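Local coordinates for flavin reductase domain protein, FMN-binding (Shewanella baltica, PDB 3HMZ), which binds flavin mononucleotide and probably acts as a flavin reductase-like oxidoreductase that works with NAD or NADP, at residues V17-A20 with K21-R24; A157-T161 with Q162-H166. One frame throughout, in Å; residues are numbered along the deposited sequence.

Contact 1 comes first along the chain, in the turns that follow strand 14-16; contact 2 comes much later, where strand 149-160 ends and the chain turns aside into strand 164-165. Their centres nevertheless lie about 10 Å apart, because strand 14-16 pairs antiparallel with strand 149-160 in the main sheet of this FMN-binding fold. The two meet directly: Val17 N is 2.9 Å from Ala157 O, probably a hydrogen bond, and Ala22 CB packs 3.6 Å from Ala157 CB. Each contact is a tight local turn; backbone bonds hold contact 1, while contact 2 adds bonds from the Asp160 and Asn165 side chains. Together they illustrate how turns distant in sequence become neighbours through their strands.

Contact 1 (V17-A20 with K21-R24)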
loop_
_atom_site.group_PDB
_atom_site.type_symbol
_atom_site.label_atom_id
_atom_site.label_comp_id
_atom_site.label_asym_id
_atom_site.label_seq_id
_atom_site.Cartn_x
_atom_site.Cartn_y
_atom_site.Cartn_z
ATOM N N VAL A 17 -0.131 3.438 20.335
ATOM C CA VAL A 17 -1.258 3.667 19.436
ATOM C C VAL A 17 -2.254 2.575 19.806
ATOM O O VAL A 17 -1.939 1.388 19.714
ATOM C CB VAL A 17 -0.872 3.559 17.955
ATOM C CG1 VAL A 17 -2.104 3.573 17.013
ATOM C CG2 VAL A 17 0.124 4.686 17.586
ATOM N N GLU A 18 -3.454 3.005 20.201
ATOM C CA GLU A 18 -4.550 2.074 20.498
ATOM C C GLU A 18 -4.552 0.991 19.411
ATOM O O GLU A 18 -4.566 1.315 18.219
ATOM C CB GLU A 18 -5.872 2.912 20.467
ATOM C CG GLU A 18 -7.067 2.156 20.665
ATOM C CD GLU A 18 -8.332 2.952 20.471
ATOM O OE1 GLU A 18 -8.373 4.198 20.184
ATOM O OE2 GLU A 18 -9.316 2.246 20.561
ATOM N N LEU A 19 -4.543 -0.287 19.801
ATOM C CA LEU A 19 -4.381 -1.374 18.836
ATOM C C LEU A 19 -5.430 -1.354 17.714
ATOM O O LEU A 19 -5.081 -1.570 16.559
ATOM C CB LEU A 19 -4.303 -2.728 19.539
ATOM C CG LEU A 19 -3.586 -3.855 18.843
ATOM C CD1 LEU A 19 -2.147 -3.474 18.442
ATOM C CD2 LEU A 19 -3.640 -5.102 19.735
ATOM N N ALA A 20 -6.667 -0.983 18.057
ATOM C CA ALA A 20 -7.765 -0.850 17.101
ATOM C C ALA A 20 -7.555 0.244 16.043
ATOM O O ALA A 20 -8.321 0.301 15.072
ATOM C CB ALA A 20 -9.079 -0.552 17.863
ATOM N N LYS A 21 -6.603 1.163 16.263
ATOM C CA LYS A 21 -6.261 2.209 15.277
ATOM C C LYS A 21 -4.935 1.976 14.591
ATOM O O LYS A 21 -4.563 2.793 13.720
ATOM C CB LYS A 21 -6.250 3.581 15.943
ATOM C CG LYS A 21 -7.607 3.907 16.545
ATOM C CD LYS A 21 -8.006 5.290 16.412
ATOM C CE LYS A 21 -9.389 5.588 17.021
ATOM N NZ LYS A 21 -10.546 4.810 16.444
ATOM N N ALA A 22 -4.212 0.908 14.968
ATOM C CA ALA A 22 -2.895 0.620 14.398
ATOM C C ALA A 22 -2.888 0.563 12.862
ATOM O O ALA A 22 -1.922 0.967 12.224
ATOM C CB ALA A 22 -2.297 -0.713 14.986
ATOM N N TYR A 23 -3.977 0.066 12.278
ATOM C CA TYR A 23 -4.062 -0.031 10.789
ATOM C C TYR A 23 -3.864 1.341 10.115
ATOM O O TYR A 23 -3.361 1.423 8.986
ATOM C CB TYR A 23 -5.387 -0.645 10.321
ATOM C CG TYR A 23 -6.545 0.306 10.425
ATOM C CD1 TYR A 23 -7.229 0.517 11.631
ATOM C CD2 TYR A 23 -6.938 1.048 9.327
ATOM C CE1 TYR A 23 -8.245 1.452 11.728
ATOM C CE2 TYR A 23 -7.955 1.973 9.419
ATOM C CZ TYR A 23 -8.622 2.165 10.613
ATOM O OH TYR A 23 -9.624 3.106 10.704
ATOM N N ARG A 24 -4.227 2.412 10.824
ATOM C CA ARG A 24 -4.103 3.764 10.254
ATOM C C ARG A 24 -2.651 4.177 9.988
ATOM O O ARG A 24 -2.380 5.028 9.155
ATOM C CB ARG A 24 -4.770 4.790 11.138
ATOM C CG ARG A 24 -6.270 4.576 11.206
ATOM C CD ARG A 24 -6.897 5.638 11.981
ATOM N NE ARG A 24 -8.333 5.420 12.150
ATOM C CZ ARG A 24 -9.110 6.235 12.844
ATOM N NH1 ARG A 24 -8.600 7.275 13.481
ATOM N NH2 ARG A 24 -10.407 5.966 12.947
HETATM O O HOH W 1 -5.869 -1.595 13.899
#
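Glu18 and Leu19 each offer a carbonyl to the residue three positions ahead, and the two bonds form overlapping type I turns. Glu18 O takes Lys21 N-H at 2.8 Å, and Leu19 O takes Ala22 N-H at 3.1 Å. Leu19 O has a further donor in water 1, 2.8 Å away, which in turn accepts the N-H of Tyr23 at 3.0 Å. The water thus links Leu19 O to Tyr23 N, the fourth residue ahead, and both are satisfied. Within 21-24, the N-H of Arg24 is bonded to Lys21 O.

Glu18 and Lys21 add to this more loosely. Glu18 reaches across Lys21 with CG anti to the backbone N (chi1 177°), which lays OE1 against the aliphatic chain, 3.6 Å from Lys21 CE. Glu18 OE1 stays 4.4 Å from Lys21 NZ, beyond a salt bridge, and the attraction is probably modest. Ala20 O lies at the edge of the Tyr23 ring, near its plane. A firm bond joins the neighbours Tyr23 and Arg24: Tyr23 OH accepts from Arg24 NE at 3.0 Å, nearly straight and in the guanidinium plane, while Arg24 CG rests over one face of the same ring. Arg24 NH1 has its own acceptor in Gly167 O.

Around these turns, Val17, Leu19 and Ala22 pack on strand 149-160, Val17 and Arg24 touch Phe164 of strand 164-165, and Tyr23 meets Phe55 edge-to-face and also packs on the FMN-binding residue Trp49 of the second subunit.

Contact 2 (A157-T161 with Q162-H166); sequences AWADT and QVFNH
The side chains of Asp160 and Gln162 run alongside each other in one direction, the carboxylate turned 36° from the amide. A first torsion of 174° carries the carboxylate opposite the aspartate's own N, beside its carbonyl carbon, and Gln162 N meets OD1 from above the carboxylate plane at 2.9 Å: an Asx turn. It is superposed on a type I turn, since Asp160 O accepts Val163 N-H at 3.0 Å. The same carbonyl takes a second N-H, that of Phe164 at 2.9 Å, a bond spanning four residues. Asn165 CG sits between its own N and carbonyl carbon (chi1 61°), and ND2 donates to Thr161 O at 2.7 Å, almost head-on to the carbonyl and with the oxygen in the amide plane. Ala159 CB lies 3.9 Å from Phe164 CB and meets the ring obliquely, and water 2 joins the carbonyls of these two residues.

Lys178 NZ bonds both Asp160 OD2, as a salt bridge, and Gln162 OE1. With an alanine here instead of Asp160, Gln162 N would probably lose its acceptor and Lys178 a salt-bridge partner. One positive charge thus probably helps hold the paired side chains together and offsets the charge of a buried carboxylate.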
loop_
_atom_site.group_PDB
_atom_site.type_symbol
_atom_site.label_atom_id
_atom_site.label_comp_id
_atom_site.label_asym_id
_atom_site.label_seq_id
_atom_site.Cartn_x
_atom_site.Cartn_y
_atom_site.Cartn_z
ATOM N N ALA A 157 1.621 -1.415 18.817
ATOM C CA ALA A 157 1.832 -0.306 17.895
ATOM C C ALA A 157 2.175 0.941 18.667
ATOM O O ALA A 157 1.634 1.169 19.770
ATOM C CB ALA A 157 0.600 -0.115 17.023
ATOM N N TRP A 158 3.085 1.752 18.108
ATOM C CA TRP A 158 3.568 2.979 18.746
ATOM C C TRP A 158 3.892 3.987 17.660
ATOM O O TRP A 158 4.143 3.617 16.521
ATOM C CB TRP A 158 4.852 2.717 19.580
ATOM C CG TRP A 158 4.732 1.586 20.543
ATOM C CD1 TRP A 158 4.383 1.670 21.863
ATOM C CD2 TRP A 158 4.878 0.190 20.263
ATOM N NE1 TRP A 158 4.367 0.436 22.442
ATOM C CE2 TRP A 158 4.676 -0.504 21.490
ATOM C CE3 TRP A 158 5.211 -0.543 19.126
ATOM C CZ2 TRP A 158 4.773 -1.902 21.581
ATOM C CZ3 TRP A 158 5.333 -1.935 19.228
ATOM C CH2 TRP A 158 5.099 -2.598 20.454
ATOM N N ALA A 159 3.903 5.258 18.011
ATOM C CA ALA A 159 4.271 6.295 17.079
ATOM C C ALA A 159 4.788 7.542 17.747
ATOM O O ALA A 159 4.472 7.826 18.911
ATOM C CB ALA A 159 3.048 6.633 16.146
ATOM N N ASP A 160 5.549 8.299 16.964
ATOM C CA ASP A 160 6.042 9.628 17.349
ATOM C C ASP A 160 4.841 10.564 17.378
ATOM O O ASP A 160 4.252 10.848 16.326
ATOM C CB ASP A 160 7.097 10.043 16.315
ATOM C CG ASP A 160 7.603 11.417 16.476
ATOM O OD1 ASP A 160 7.076 12.219 17.262
ATOM O OD2 ASP A 160 8.583 11.687 15.739
ATOM N N THR A 161 4.545 11.105 18.558
ATOM C CA THR A 161 3.367 11.932 18.719
ATOM C C THR A 161 3.401 13.248 17.967
ATOM O O THR A 161 2.362 13.871 17.824
ATOM C CB THR A 161 3.073 12.225 20.190
ATOM O OG1 THR A 161 4.182 12.909 20.786
ATOM C CG2 THR A 161 2.762 10.905 20.971
ATOM N N GLN A 162 4.571 13.701 17.537
ATOM C CA GLN A 162 4.598 14.904 16.685
ATOM C C GLN A 162 3.996 14.652 15.291
ATOM O O GLN A 162 3.495 15.605 14.655
ATOM C CB GLN A 162 6.008 15.407 16.500
ATOM C CG GLN A 162 6.023 16.801 15.885
ATOM C CD GLN A 162 7.384 17.422 15.871
ATOM O OE1 GLN A 162 8.395 16.746 15.667
ATOM N NE2 GLN A 162 7.416 18.772 16.069
ATOM N N VAL A 163 4.025 13.391 14.839
ATOM C CA VAL A 163 3.510 13.136 13.490
ATOM C C VAL A 163 2.270 12.252 13.465
ATOM O O VAL A 163 1.507 12.365 12.547
ATOM C CB VAL A 163 4.628 12.676 12.568
ATOM C CG1 VAL A 163 5.105 11.324 12.995
ATOM C CG2 VAL A 163 4.198 12.691 11.122
ATOM N N PHE A 164 2.019 11.433 14.502
ATOM C CA PHE A 164 0.795 10.650 14.601
ATOM C C PHE A 164 0.364 10.667 16.052
ATOM O O PHE A 164 1.135 10.315 16.951
ATOM C CB PHE A 164 1.013 9.214 14.140
ATOM C CG PHE A 164 -0.246 8.384 14.106
ATOM C CD1 PHE A 164 -0.720 7.740 15.240
ATOM C CD2 PHE A 164 -0.966 8.250 12.938
ATOM C CE1 PHE A 164 -1.880 6.968 15.181
ATOM C CE2 PHE A 164 -2.091 7.483 12.862
ATOM C CZ PHE A 164 -2.561 6.835 13.982
ATOM N N ASN A 165 -0.858 11.097 16.294
ATOM C CA ASN A 165 -1.385 11.104 17.673
ATOM C C ASN A 165 -2.888 11.017 17.650
ATOM O O ASN A 165 -3.545 11.427 16.669
ATOM C CB ASN A 165 -0.869 12.323 18.457
ATOM C CG ASN A 165 -1.284 13.644 17.843
ATOM O OD1 ASN A 165 -2.463 13.968 17.755
ATOM N ND2 ASN A 165 -0.291 14.417 17.388
ATOM N N HIS A 166 -3.435 10.483 18.737
ATOM C CA HIS A 166 -4.877 10.309 18.891
ATOM C C HIS A 166 -5.565 9.714 17.646
ATOM O O HIS A 166 -6.637 10.160 17.247
ATOM C CB HIS A 166 -5.505 11.615 19.346
ATOM C CG HIS A 166 -4.773 12.240 20.474
ATOM N ND1 HIS A 166 -4.739 11.667 21.730
ATOM C CD2 HIS A 166 -4.006 13.347 20.543
ATOM C CE1 HIS A 166 -3.992 12.418 22.522
ATOM N NE2 HIS A 166 -3.522 13.436 21.824
HETATM O O HOH W 2 1.645 8.392 18.846
#